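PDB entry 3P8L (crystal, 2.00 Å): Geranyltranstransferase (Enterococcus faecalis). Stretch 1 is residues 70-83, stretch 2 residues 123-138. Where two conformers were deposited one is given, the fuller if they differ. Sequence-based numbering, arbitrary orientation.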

# COMPACT_ATOMS: atom_id res chain seq x y z
N GLU A 70 22.14 -1.86 -11.05
CA GLU A 70 22.48 -1.13 -9.83
C GLU A 70 21.45 -1.45 -8.76
O GLU A 70 20.37 -1.95 -9.07
CB GLU A 70 22.45 0.37 -10.09
CG GLU A 70 23.36 0.88 -11.18
CD GLU A 70 23.22 2.36 -11.35
OE1 GLU A 70 23.72 3.10 -10.48
OE2 GLU A 70 22.59 2.79 -12.34
N THR A 71 21.81 -1.14 -7.51
CA THR A 71 20.95 -1.24 -6.32
C THR A 71 19.46 -0.90 -6.56
O THR A 71 18.58 -1.72 -6.24
CB THR A 71 21.53 -0.36 -5.18
OG1 THR A 71 22.90 -0.72 -4.99
CG2 THR A 71 20.78 -0.58 -3.87
N GLN A 72 19.19 0.26 -7.15
CA GLN A 72 17.82 0.73 -7.38
C GLN A 72 16.99 -0.14 -8.31
O GLN A 72 15.76 -0.17 -8.19
CB GLN A 72 17.77 2.18 -7.88
CG GLN A 72 18.47 2.43 -9.21
CD GLN A 72 19.89 2.94 -9.04
OE1 GLN A 72 20.66 2.43 -8.22
NE2 GLN A 72 20.23 3.97 -9.80
N ASP A 73 17.65 -0.84 -9.23
CA ASP A 73 16.98 -1.80 -10.11
C ASP A 73 16.46 -2.98 -9.28
O ASP A 73 15.31 -3.38 -9.46
CB ASP A 73 17.88 -2.32 -11.23
CG ASP A 73 18.53 -1.18 -12.04
OD1 ASP A 73 19.68 -1.35 -12.48
OD2 ASP A 73 17.90 -0.13 -12.20
N TYR A 74 17.30 -3.49 -8.39
CA TYR A 74 16.91 -4.56 -7.48
C TYR A 74 15.86 -4.12 -6.49
O TYR A 74 14.98 -4.91 -6.15
CB TYR A 74 18.12 -5.15 -6.74
CG TYR A 74 19.16 -5.76 -7.66
CD1 TYR A 74 18.89 -6.93 -8.36
CD2 TYR A 74 20.41 -5.16 -7.82
CE1 TYR A 74 19.84 -7.49 -9.22
CE2 TYR A 74 21.37 -5.70 -8.68
CZ TYR A 74 21.07 -6.87 -9.38
OH TYR A 74 22.00 -7.43 -10.20
N GLN A 75 15.95 -2.87 -6.03
CA GLN A 75 14.97 -2.28 -5.14
C GLN A 75 13.59 -2.17 -5.78
O GLN A 75 12.60 -2.54 -5.14
CB GLN A 75 15.46 -0.93 -4.59
CG GLN A 75 16.60 -1.12 -3.58
CD GLN A 75 17.22 0.18 -3.13
OE1 GLN A 75 17.35 1.12 -3.91
NE2 GLN A 75 17.61 0.24 -1.86
N VAL A 76 13.54 -1.67 -7.02
CA VAL A 76 12.29 -1.61 -7.79
C VAL A 76 11.71 -3.01 -8.02
O VAL A 76 10.49 -3.20 -7.89
CB VAL A 76 12.45 -0.84 -9.13
CG1 VAL A 76 11.18 -0.91 -10.01
CG2 VAL A 76 12.76 0.64 -8.87
N ALA A 77 12.57 -3.96 -8.39
CA ALA A 77 12.17 -5.34 -8.63
C ALA A 77 11.56 -5.95 -7.35
O ALA A 77 10.54 -6.61 -7.41
CB ALA A 77 13.35 -6.20 -9.15
N ALA A 78 12.18 -5.66 -6.21
CA ALA A 78 11.77 -6.16 -4.90
C ALA A 78 10.42 -5.59 -4.45
O ALA A 78 9.56 -6.34 -3.95
CB ALA A 78 12.88 -5.89 -3.88
N SER A 79 10.24 -4.28 -4.64
CA SER A 79 8.97 -3.59 -4.35
C SER A 79 7.81 -4.22 -5.13
O SER A 79 6.75 -4.51 -4.56
CB SER A 79 9.08 -2.10 -4.66
OG SER A 79 9.88 -1.43 -3.70
N LEU A 80 8.02 -4.44 -6.43
CA LEU A 80 7.00 -5.10 -7.26
C LEU A 80 6.68 -6.53 -6.80
O LEU A 80 5.49 -6.93 -6.71
CB LEU A 80 7.44 -5.09 -8.73
CG LEU A 80 6.54 -5.74 -9.76
CD1 LEU A 80 5.17 -5.10 -9.78
CD2 LEU A 80 7.18 -5.72 -11.17
N GLU A 81 7.72 -7.30 -6.47
CA GLU A 81 7.51 -8.66 -5.99
C GLU A 81 6.81 -8.70 -4.61
O GLU A 81 6.06 -9.64 -4.33
CB GLU A 81 8.80 -9.47 -6.01
CG GLU A 81 8.63 -10.96 -5.73
CD GLU A 81 7.77 -11.73 -6.76
OE1 GLU A 81 7.23 -11.16 -7.75
OE2 GLU A 81 7.65 -12.94 -6.56
N MET A 82 7.01 -7.66 -3.80
CA MET A 82 6.30 -7.45 -2.53
C MET A 82 4.79 -7.25 -2.74
O MET A 82 3.98 -7.84 -2.00
CB MET A 82 6.92 -6.33 -1.67
CG MET A 82 8.37 -6.67 -1.11
SD MET A 82 9.22 -5.25 -0.34
CE MET A 82 8.26 -5.05 1.16
N ILE A 83 4.43 -6.46 -3.76
CA ILE A 83 3.05 -6.24 -4.16
C ILE A 83 2.44 -7.58 -4.59
O ILE A 83 1.35 -7.95 -4.12
CB ILE A 83 2.90 -5.21 -5.33
CG1 ILE A 83 3.30 -3.80 -4.91
CG2 ILE A 83 1.49 -5.24 -5.91
CD1 ILE A 83 2.32 -3.09 -4.01
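Stretch 2, residues 123-138: GLLTGAFQLLSLSQLG

Packing of residues 123-138 on residues 70-83 of the geranyltranstransferase. Stretch 1 is helical from Thr71 through Ile83 and continues later in the chain; stretch 2 enters as a helix already under way, helical from Gly123 to at least Ser133; Ser135 to Gly138 are not helical, and Gly138 is the N-cap of a further helix. The two helices run antiparallel, with a signed crossing angle of -165° and axes that approach to 8.1 Å. The register therefore reverses: Ile83 lies near Leu125 (CA to CA 5.4 Å), Ser79 near Ala128 (CA to CA 4.3 Å) and Gln72 near Gln136 (CA to CA 4.9 Å). Together the stretches bury 817 Å².

Two hydrogen bonds cross the interface, both made by a side chain of stretch 1 with the backbone of stretch 2. At the middle, Ser79 OG donates to Ala128 O at 3.0 Å. That carbonyl also accepts the helical bond from Leu132 N (3.2 Å from N to Ala128 O), so it serves two donors. Ser79 OG also lies 3.3 Å from Leu132 N, but the angle is poor and this is no hydrogen bond; the amide is already satisfied within its own helix. Beyond the helix, Gln75 OE1 accepts from Gln136 N at 2.8 Å with an N-H...O angle of 162°. Gln75 thus supplies an acceptor to an amide past the end of the helix, and the same OE1 rests 3.3 Å from Ser135 CB.

Local bonds within stretch 2 accompany this exit. Ser135 OG donates to Leu132 O at 2.7 Å, and Ser135 N reaches the same oxygen, Leu132 O, by a weak bond of 3.3 Å. Ser133 OG donates to Gln130 O at 2.6 Å, a carbonyl that also receives Leu134 N (3.0 Å from N to Gln130 O). At the start of stretch 1, Glu70 and Asp73 bond reciprocally: Glu70 N donates to Asp73 OD1 at 2.9 Å, and Asp73 N to Glu70 O at 2.9 Å.

Apolar contacts make up much of the rest. Met82 is a knob among Leu124, Gly127, Ala128 and Leu131, its CE 3.4 Å from Gly127 C; an ideal CB on Gly127 would stand only 2.9 Å from Met82 CE, so the absent side chain makes room for the methyl. Leu131 answers as a knob among Gln75, Ala78, Ser79 and Met82, with its CD2 3.7 Å from Ala78 CB and 3.4 Å from Gln75 O. Ile83 CD1 touches Leu125 CD1 at 3.5 Å, Ala128 CB at 3.7 Å and, obliquely to the ring, Phe129 CE2 at 4.1 Å. Nearer the other end, Val76 CG2 meets Leu132 CD1 at 3.8 Å and Leu137 CD1 at 4.0 Å, while Gln72 CB packs 3.9 Å from Leu137 CD2.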

# COMPACT_ATOMS: atom_id res chain seq x y z
N GLY A 123 1.04 -5.37 5.39
CA GLY A 123 2.39 -4.99 5.71
C GLY A 123 3.29 -5.06 4.47
O GLY A 123 4.13 -4.19 4.25
N LEU A 124 3.07 -6.09 3.65
CA LEU A 124 3.79 -6.22 2.42
C LEU A 124 3.41 -5.15 1.40
O LEU A 124 4.30 -4.61 0.73
CB LEU A 124 3.68 -7.63 1.84
CG LEU A 124 4.64 -8.65 2.50
CD1 LEU A 124 4.12 -10.03 2.20
CD2 LEU A 124 6.08 -8.49 2.01
N LEU A 125 2.10 -4.88 1.26
CA LEU A 125 1.59 -3.77 0.45
C LEU A 125 2.23 -2.42 0.86
O LEU A 125 2.79 -1.73 0.01
CB LEU A 125 0.05 -3.68 0.49
CG LEU A 125 -0.66 -2.50 -0.21
CD1 LEU A 125 -0.18 -2.29 -1.63
CD2 LEU A 125 -2.17 -2.74 -0.26
N THR A 126 2.15 -2.06 2.15
CA THR A 126 2.72 -0.80 2.64
C THR A 126 4.24 -0.81 2.48
O THR A 126 4.86 0.21 2.10
CB THR A 126 2.36 -0.53 4.13
OG1 THR A 126 0.95 -0.72 4.33
CG2 THR A 126 2.70 0.90 4.53
N GLY A 127 4.83 -1.97 2.73
CA GLY A 127 6.27 -2.19 2.60
C GLY A 127 6.81 -1.95 1.20
O GLY A 127 7.89 -1.42 1.04
N ALA A 128 6.06 -2.39 0.20
CA ALA A 128 6.45 -2.15 -1.19
C ALA A 128 6.64 -0.65 -1.49
O ALA A 128 7.64 -0.24 -2.10
CB ALA A 128 5.42 -2.74 -2.09
N PHE A 129 5.68 0.16 -1.03
CA PHE A 129 5.76 1.61 -1.15
C PHE A 129 6.85 2.17 -0.25
O PHE A 129 7.55 3.08 -0.67
CB PHE A 129 4.39 2.30 -0.94
CG PHE A 129 3.46 2.07 -2.11
CD1 PHE A 129 3.63 2.77 -3.30
CD2 PHE A 129 2.51 1.08 -2.05
CE1 PHE A 129 2.82 2.53 -4.38
CE2 PHE A 129 1.68 0.83 -3.15
CZ PHE A 129 1.84 1.55 -4.31
N GLN A 130 7.03 1.61 0.94
CA GLN A 130 8.12 2.11 1.79
C GLN A 130 9.51 1.90 1.16
O GLN A 130 10.31 2.85 1.08
CB GLN A 130 8.10 1.53 3.20
CG GLN A 130 9.09 2.22 4.13
CD GLN A 130 8.98 1.79 5.58
OE1 GLN A 130 8.42 0.75 5.90
NE2 GLN A 130 9.54 2.60 6.47
N LEU A 131 9.78 0.67 0.71
CA LEU A 131 11.03 0.36 0.03
C LEU A 131 11.30 1.29 -1.16
O LEU A 131 12.38 1.89 -1.24
CB LEU A 131 11.10 -1.12 -0.39
CG LEU A 131 12.36 -1.49 -1.21
CD1 LEU A 131 13.67 -1.25 -0.42
CD2 LEU A 131 12.28 -2.93 -1.74
N LEU A 132 10.32 1.42 -2.05
CA LEU A 132 10.41 2.33 -3.19
C LEU A 132 10.69 3.80 -2.80
O LEU A 132 11.53 4.47 -3.44
CB LEU A 132 9.17 2.19 -4.07
CG LEU A 132 9.20 2.71 -5.51
CD1 LEU A 132 10.42 2.16 -6.29
CD2 LEU A 132 7.92 2.33 -6.24
N SER A 133 10.03 4.28 -1.74
CA SER A 133 10.25 5.63 -1.18
C SER A 133 11.65 5.85 -0.61
O SER A 133 12.19 6.97 -0.65
CB SER A 133 9.18 5.94 -0.11
OG SER A 133 9.53 5.38 1.14
N LEU A 134 12.25 4.77 -0.09
CA LEU A 134 13.59 4.79 0.46
C LEU A 134 14.69 4.31 -0.52
O LEU A 134 15.84 4.17 -0.12
CB LEU A 134 13.64 3.95 1.74
CG LEU A 134 12.89 4.51 2.95
CD1 LEU A 134 12.64 3.41 3.96
CD2 LEU A 134 13.64 5.70 3.59
N SER A 135 14.32 4.02 -1.76
CA SER A 135 15.25 3.43 -2.73
C SER A 135 16.29 4.41 -3.27
O SER A 135 16.20 5.62 -3.06
CB SER A 135 14.48 2.79 -3.89
OG SER A 135 13.84 3.77 -4.69
N GLN A 136 17.28 3.88 -3.99
CA GLN A 136 18.37 4.68 -4.54
C GLN A 136 17.98 5.52 -5.77
O GLN A 136 18.85 6.10 -6.41
CB GLN A 136 19.53 3.76 -4.91
CG GLN A 136 20.86 4.21 -4.38
CD GLN A 136 21.18 3.57 -3.06
OE1 GLN A 136 21.99 2.65 -2.99
NE2 GLN A 136 20.53 4.04 -2.00
N LEU A 137 16.69 5.57 -6.11
CA LEU A 137 16.21 6.37 -7.24
C LEU A 137 16.29 7.86 -6.94
O LEU A 137 16.11 8.27 -5.79
CB LEU A 137 14.74 6.05 -7.54
CG LEU A 137 14.39 4.68 -8.10
CD1 LEU A 137 12.89 4.56 -8.24
CD2 LEU A 137 15.09 4.49 -9.44
N GLY A 138 16.53 8.65 -7.98
CA GLY A 138 16.45 10.11 -7.87
C GLY A 138 15.01 10.57 -7.77
O GLY A 138 14.10 9.83 -8.16